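PDB 5THE: piwi domain-containing protein from Vanderwaltozyma polyspora, which probably binds RNA as a budding-yeast Argonaute, this chain being the C-terminal lobe that carries its Piwi domain. Local coordinates for residues His67-Ser71 / Ser245-Leu249. Sequence-based numbering, arbitrary orientation.
Sequences HQFIS and SNHSL
The carboxamide oxygen of Asn-246 sits over the centre of the Phe-69 ring, OD1 lying 3.3 Å above the ring plane, with the amide and ring planes 41° apart. The two side chains run alongside each other in the same direction; each has its CG beside its own backbone N (chi1 -62° in Phe-69, -61° in Asn-246), and Asn-246 CB packs 3.7 Å from Phe-69 CD1. The amide is fixed from its other end, where ND2 donates to the carbonyls of Met-236 and Gly-480. Val-235, Met-236 and Asn-239 of helix 228-241 also touch the ring. An alanine in place of Phe-69 would probably open a gap against this helix and deprive the Asn-246 oxygen of the ring it rests on.

Beside the ring, the backbones meet in a classic beta bulge, Ile-70 and Ser-71 together facing Ser-245. Ser-71 N donates to Ser-245 O at 3.0 Å, and Ser-245 N donates back to Ser-71 O. Ile-70 N reaches a lone pair of Asn-246 O at 2.9 Å. Ile-70 CD1 reaches across to Ser-248, 3.4 Å from Ser-248 OG, a hydroxyl that donates to Leu-249 O. The contact thus ties the loop between strands 43-44 and 77-85 to the segment linking helix 228-241 with strand 248-249 in the Piwi domain: main-chain bonds set the register, and the buried amide of Asn-246 lays its oxygen over a nonpolar ring while the two carbonyls bonded to its NH2 group fix its rotation.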
ATOM      1  N   HIS A  67      -8.767  18.438  10.195  1.00 33.82           N
ATOM      2  CA  HIS A  67      -8.985  17.075  10.648  1.00 30.90           C
ATOM      3  C   HIS A  67      -7.772  16.581  11.414  1.00 30.27           C
ATOM      4  O   HIS A  67      -6.680  17.148  11.329  1.00 29.17           O
ATOM      5  CB  HIS A  67      -9.251  16.138   9.464  1.00 32.96           C
ATOM      6  CG  HIS A  67     -10.441  16.521   8.649  1.00 40.00           C
ATOM      7  ND1 HIS A  67     -11.697  16.667   9.194  1.00 38.56           N
ATOM      8  CD2 HIS A  67     -10.568  16.788   7.325  1.00 39.99           C
ATOM      9  CE1 HIS A  67     -12.549  17.006   8.243  1.00 40.77           C
ATOM     10  NE2 HIS A  67     -11.890  17.084   7.099  1.00 42.04           N
ATOM     11  N   GLN A  68      -7.967  15.496  12.145  1.00 27.00           N
ATOM     12  CA  GLN A  68      -6.873  14.848  12.843  1.00 29.75           C
ATOM     13  C   GLN A  68      -6.852  13.363  12.517  1.00 26.75           C
ATOM     14  O   GLN A  68      -7.886  12.753  12.226  1.00 28.94           O
ATOM     15  CB  GLN A  68      -6.976  15.067  14.353  1.00 29.93           C
ATOM     16  CG  GLN A  68      -6.746  16.521  14.736  1.00 35.98           C
ATOM     17  CD  GLN A  68      -6.824  16.746  16.229  1.00 53.00           C
ATOM     18  OE1 GLN A  68      -7.431  15.964  16.955  1.00 56.55           O
ATOM     19  NE2 GLN A  68      -6.213  17.828  16.695  1.00 62.39           N
ATOM     20  N   PHE A  69      -5.645  12.804  12.547  1.00 21.53           N
ATOM     21  CA  PHE A  69      -5.473  11.368  12.425  1.00 26.25           C
ATOM     22  C   PHE A  69      -6.201  10.648  13.545  1.00 26.27           C
ATOM     23  O   PHE A  69      -6.208  11.100  14.692  1.00 22.59           O
ATOM     24  CB  PHE A  69      -3.990  11.002  12.475  1.00 21.11           C
ATOM     25  CG  PHE A  69      -3.180  11.594  11.356  1.00 22.05           C
ATOM     26  CD1 PHE A  69      -3.763  11.856  10.118  1.00 26.77           C
ATOM     27  CD2 PHE A  69      -1.847  11.894  11.542  1.00 28.66           C
ATOM     28  CE1 PHE A  69      -3.019  12.407   9.075  1.00 24.89           C
ATOM     29  CE2 PHE A  69      -1.083  12.444  10.490  1.00 29.55           C
ATOM     30  CZ  PHE A  69      -1.678  12.691   9.259  1.00 26.78           C
ATOM     31  N   ILE A  70      -6.755   9.482  13.210  1.00 26.84           N
ATOM     32  CA  ILE A  70      -7.546   8.710  14.172  1.00 25.88           C
ATOM     33  C   ILE A  70      -6.696   8.292  15.368  1.00 28.30           C
ATOM     34  O   ILE A  70      -7.147   8.346  16.514  1.00 27.41           O
ATOM     35  CB  ILE A  70      -8.160   7.478  13.475  1.00 26.14           C
ATOM     36  CG1 ILE A  70      -9.273   7.898  12.520  1.00 25.95           C
ATOM     37  CG2 ILE A  70      -8.653   6.449  14.500  1.00 25.69           C
ATOM     38  CD1 ILE A  70      -9.642   6.815  11.504  1.00 31.00           C
ATOM     39  N   SER A  71      -5.467   7.845  15.122  1.00 23.38           N
ATOM     40  CA  SER A  71      -4.644   7.268  16.181  1.00 26.62           C
ATOM     41  C   SER A  71      -3.202   7.690  15.963  1.00 29.83           C
ATOM     42  O   SER A  71      -2.615   7.386  14.920  1.00 25.47           O
ATOM     43  CB  SER A  71      -4.752   5.738  16.208  1.00 29.84           C
ATOM     44  OG  SER A  71      -3.852   5.178  17.158  1.00 34.51           O
ATOM     45  N   SER A 245      -3.083   5.357  12.895  1.00 26.57           N
ATOM     46  CA  SER A 245      -4.128   5.327  11.888  1.00 29.95           C
ATOM     47  C   SER A 245      -4.336   6.763  11.458  1.00 23.78           C
ATOM     48  O   SER A 245      -4.463   7.646  12.310  1.00 27.07           O
ATOM     49  CB  SER A 245      -5.448   4.742  12.429  1.00 22.11           C
ATOM     50  OG  SER A 245      -5.242   3.445  12.933  1.00 34.17           O
ATOM     51  N   ASN A 246      -4.342   7.002  10.153  1.00 18.37           N
ATOM     52  CA  ASN A 246      -4.623   8.350   9.675  1.00 21.40           C
ATOM     53  C   ASN A 246      -6.118   8.522   9.454  1.00 24.27           C
ATOM     54  O   ASN A 246      -6.829   9.029  10.330  1.00 28.32           O
ATOM     55  CB  ASN A 246      -3.814   8.624   8.416  1.00 22.99           C
ATOM     56  CG  ASN A 246      -2.335   8.538   8.687  1.00 26.05           C
ATOM     57  OD1 ASN A 246      -1.910   8.815   9.800  1.00 28.67           O
ATOM     58  ND2 ASN A 246      -1.546   8.129   7.689  1.00 21.95           N
ATOM     59  N   HIS A 247      -6.609   8.095   8.302  1.00 24.77           N
ATOM     60  CA  HIS A 247      -8.034   7.984   8.069  1.00 22.38           C
ATOM     61  C   HIS A 247      -8.392   6.519   7.911  1.00 23.36           C
ATOM     62  O   HIS A 247      -7.531   5.659   7.716  1.00 26.59           O
ATOM     63  CB  HIS A 247      -8.458   8.768   6.820  1.00 23.39           C
ATOM     64  CG  HIS A 247      -7.844   8.250   5.554  1.00 21.66           C
ATOM     65  ND1 HIS A 247      -6.554   8.561   5.166  1.00 22.86           N
ATOM     66  CD2 HIS A 247      -8.340   7.432   4.595  1.00 24.36           C
ATOM     67  CE1 HIS A 247      -6.292   7.976   4.011  1.00 19.99           C
ATOM     68  NE2 HIS A 247      -7.356   7.280   3.643  1.00 20.00           N
ATOM     69  N   SER A 248      -9.686   6.244   8.001  1.00 24.46           N
ATOM     70  CA  SER A 248     -10.217   4.921   7.756  1.00 23.95           C
ATOM     71  C   SER A 248     -11.567   5.110   7.095  1.00 24.28           C
ATOM     72  O   SER A 248     -11.953   6.229   6.737  1.00 21.39           O
ATOM     73  CB  SER A 248     -10.321   4.107   9.054  1.00 24.10           C
ATOM     74  OG  SER A 248     -11.465   4.487   9.823  1.00 24.61           O
ATOM     75  N   LEU A 249     -12.291   4.013   6.942  1.00 23.54           N
ATOM     76  CA  LEU A 249     -13.699   4.087   6.587  1.00 25.60           C
ATOM     77  C   LEU A 249     -14.537   4.105   7.861  1.00 26.12           C
ATOM     78  O   LEU A 249     -14.078   3.728   8.943  1.00 21.35           O
ATOM     79  CB  LEU A 249     -14.096   2.900   5.707  1.00 24.08           C
ATOM     80  CG  LEU A 249     -13.249   2.719   4.454  1.00 29.07           C
ATOM     81  CD1 LEU A 249     -13.857   1.627   3.584  1.00 29.17           C
ATOM     82  CD2 LEU A 249     -13.154   4.048   3.706  1.00 34.44           C
TER